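Local structure of putative oxidoreductase (Bacteroides fragilis NCTC 9343, 3EOF) at the interface of chains A and B. The protein probably acts as an FMN-dependent oxidoreductase of the nitroreductase family, using a bound flavin mononucleotide as its redox cofactor. Residues are numbered along the deposited sequence; one frame, centred on the assembly and turned at random. Chains: chain A/B, Putative oxidoreductase.

The interface of chains A and B. Residues chain A 83, 86-87, 90-91; chain B 191-192, 195, 199, 217.
Helix 82-89 of chain A, with the loop residues A:Glu90 and A:Arg91 that follow it, packs against helix 188-200 of chain B and the start of helix 216-224. The protein belongs to the nitroreductase (flavin oxidoreductase frp) family, whose members are typically dimers, and the two-fold symmetric interface repeats this patch with the chains exchanged.

The A:Tyr87 ring is sandwiched. B:Tyr195 stacks on one face, with planes 17° apart and B:Tyr195 CD2 lying 3.3 Å from A:Tyr87 CE2. Against the opposite face sits B:Pro217, whose ring carbon CG makes a CH-pi contact; the nearest atoms of both partners sit over the outer part of the ring instead of its centre. CG of A:Tyr87 is anti to the backbone N (chi1 179°), which places the ring between the two partners from chain B and brings its phenol OH tip to tip with the B:Glu199 carboxylate. A:Tyr87 OH donates to B:Glu199 OE2 at 2.6 Å, approaching from above the carboxylate plane.

A:Arg91 grips the same carboxylate side-on. A:Arg91 NE donates to B:Glu199 OE2 at 2.8 Å in a salt bridge, meeting the syn lone pair of that oxygen, while A:Arg91 NH2 forms a hydrogen bond to B:Glu199 OE1 at 3.1 Å. OE2 thus accepts from both phenol and guanidinium, an arrangement that would favour a charged carboxylate. The end-on side of the guanidinium holds B:Asn192: A:Arg91 NH1 and NH2 both donate to the amide oxygen B:Asn192 OD1, each at 2.9 Å, with guanidinium and amide planes only 18° apart. On its own chain, A:Arg91 NH1 also donates to the carbonyl O of A:Glu90 at 2.8 Å. All these acceptors lie near the guanidinium plane, consistent with the bonds holding the group flat and limiting its rotation. The aliphatic CB and CG of A:Arg91 pack on the ring of B:Pro217.

B:Ile191 rests its CG2 methyl near A:Tyr87 CD1, while its CD1 lies against the backbone carbonyl and CG of A:Arg83. Water 1 links the A:Arg83 guanidinium edge to B:Tyr195 OH; water 2 joins A:Glu90 OE1 to B:Asn192 ND2.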
loop_
_atom_site.group_PDB
_atom_site.type_symbol
_atom_site.label_atom_id
_atom_site.label_comp_id
_atom_site.label_asym_id
_atom_site.label_seq_id
_atom_site.Cartn_x
_atom_site.Cartn_y
_atom_site.Cartn_z
ATOM N N ARG A 83 -9.875 8.078 14.235
ATOM C CA ARG A 83 -9.263 7.930 15.548
ATOM C C ARG A 83 -8.339 9.117 15.855
ATOM O O ARG A 83 -8.422 9.727 16.937
ATOM C CB ARG A 83 -8.551 6.593 15.673
ATOM C CG ARG A 83 -7.882 6.369 17.034
ATOM C CD ARG A 83 -7.313 4.978 17.114
ATOM N NE ARG A 83 -6.438 4.795 16.002
ATOM C CZ ARG A 83 -6.594 3.974 14.960
ATOM N NH1 ARG A 83 -7.529 3.058 14.867
ATOM N NH2 ARG A 83 -5.674 4.025 14.025
ATOM N N LYS A 86 -10.362 12.307 16.522
ATOM C CA LYS A 86 -11.049 12.256 17.801
ATOM C C LYS A 86 -10.006 12.603 18.863
ATOM O O LYS A 86 -10.273 13.320 19.786
ATOM C CB LYS A 86 -11.777 10.908 18.011
ATOM C CG LYS A 86 -13.256 10.910 17.505
ATOM C CD LYS A 86 -13.977 9.533 17.673
ATOM C CE LYS A 86 -15.406 9.680 18.137
ATOM N NZ LYS A 86 -16.232 10.654 17.395
ATOM N N TYR A 87 -8.791 12.111 18.686
ATOM C CA TYR A 87 -7.679 12.438 19.588
ATOM C C TYR A 87 -7.432 13.960 19.572
ATOM O O TYR A 87 -7.286 14.570 20.610
ATOM C CB TYR A 87 -6.440 11.676 19.146
ATOM C CG TYR A 87 -5.168 11.916 19.960
ATOM C CD1 TYR A 87 -5.211 12.065 21.330
ATOM C CD2 TYR A 87 -3.915 11.907 19.338
ATOM C CE1 TYR A 87 -4.028 12.258 22.078
ATOM C CE2 TYR A 87 -2.719 12.112 20.089
ATOM C CZ TYR A 87 -2.788 12.269 21.447
ATOM O OH TYR A 87 -1.621 12.459 22.223
ATOM N N GLU A 90 -9.859 15.937 21.485
ATOM C CA GLU A 90 -9.698 15.762 22.930
ATOM C C GLU A 90 -8.434 16.410 23.452
ATOM O O GLU A 90 -8.163 16.330 24.656
ATOM C CB GLU A 90 -9.737 14.278 23.313
ATOM C CG GLU A 90 -11.052 13.575 23.008
ATOM C CD GLU A 90 -12.259 14.216 23.683
ATOM O OE1 GLU A 90 -12.166 14.649 24.858
ATOM O OE2 GLU A 90 -13.297 14.310 22.990
ATOM N N ARG A 91 -7.672 17.049 22.560
ATOM C CA ARG A 91 -6.432 17.714 22.910
ATOM C C ARG A 91 -6.337 19.139 22.339
ATOM O O ARG A 91 -5.259 19.637 22.027
ATOM C CB ARG A 91 -5.283 16.864 22.414
ATOM C CG ARG A 91 -5.202 15.550 23.096
ATOM C CD ARG A 91 -4.854 15.700 24.534
ATOM N NE ARG A 91 -4.664 14.408 25.167
ATOM C CZ ARG A 91 -5.633 13.658 25.685
ATOM N NH1 ARG A 91 -6.889 14.075 25.666
ATOM N NH2 ARG A 91 -5.315 12.479 26.241
ATOM N N ILE B 191 -10.027 7.207 23.786
ATOM C CA ILE B 191 -8.887 8.035 23.363
ATOM C C ILE B 191 -7.889 8.294 24.463
ATOM O O ILE B 191 -6.702 8.085 24.288
ATOM C CB ILE B 191 -9.391 9.390 22.761
ATOM C CG1 ILE B 191 -9.929 9.141 21.337
ATOM C CG2 ILE B 191 -8.309 10.463 22.783
ATOM C CD1 ILE B 191 -8.941 8.448 20.379
ATOM N N ASN B 192 -8.364 8.696 25.630
ATOM C CA ASN B 192 -7.453 8.981 26.735
ATOM C C ASN B 192 -6.669 7.760 27.155
ATOM O O ASN B 192 -5.478 7.872 27.436
ATOM C CB ASN B 192 -8.212 9.621 27.919
ATOM C CG ASN B 192 -8.682 11.021 27.602
ATOM O OD1 ASN B 192 -7.987 11.761 26.955
ATOM N ND2 ASN B 192 -9.871 11.378 28.037
ATOM N N TYR B 195 -4.091 6.650 24.200
ATOM C CA TYR B 195 -2.978 7.576 24.017
ATOM C C TYR B 195 -2.197 7.940 25.278
ATOM O O TYR B 195 -1.211 8.660 25.180
ATOM C CB TYR B 195 -3.463 8.846 23.275
ATOM C CG TYR B 195 -3.696 8.599 21.794
ATOM C CD1 TYR B 195 -4.896 8.082 21.332
ATOM C CD2 TYR B 195 -2.703 8.884 20.858
ATOM C CE1 TYR B 195 -5.117 7.866 19.973
ATOM C CE2 TYR B 195 -2.912 8.684 19.491
ATOM C CZ TYR B 195 -4.138 8.158 19.059
ATOM O OH TYR B 195 -4.383 7.927 17.727
ATOM N N GLU B 199 1.630 9.644 25.264
ATOM C CA GLU B 199 1.814 10.948 25.874
ATOM C C GLU B 199 2.797 11.006 27.025
ATOM O O GLU B 199 3.297 12.063 27.325
ATOM C CB GLU B 199 0.456 11.485 26.314
ATOM C CG GLU B 199 -0.374 11.861 25.128
ATOM C CD GLU B 199 -1.678 12.493 25.476
ATOM O OE1 GLU B 199 -2.218 12.151 26.528
ATOM O OE2 GLU B 199 -2.185 13.295 24.643
ATOM N N PRO B 217 -1.275 16.271 19.604
ATOM C CA PRO B 217 -1.974 16.491 18.342
ATOM C C PRO B 217 -1.787 17.862 17.709
ATOM O O PRO B 217 -1.855 17.979 16.484
ATOM C CB PRO B 217 -3.441 16.319 18.737
ATOM C CG PRO B 217 -3.391 15.385 19.835
ATOM C CD PRO B 217 -2.215 15.818 20.635
HETATM O O HOH W 1 -4.256 6.883 14.867
HETATM O O HOH W 2 -10.554 14.428 27.021
#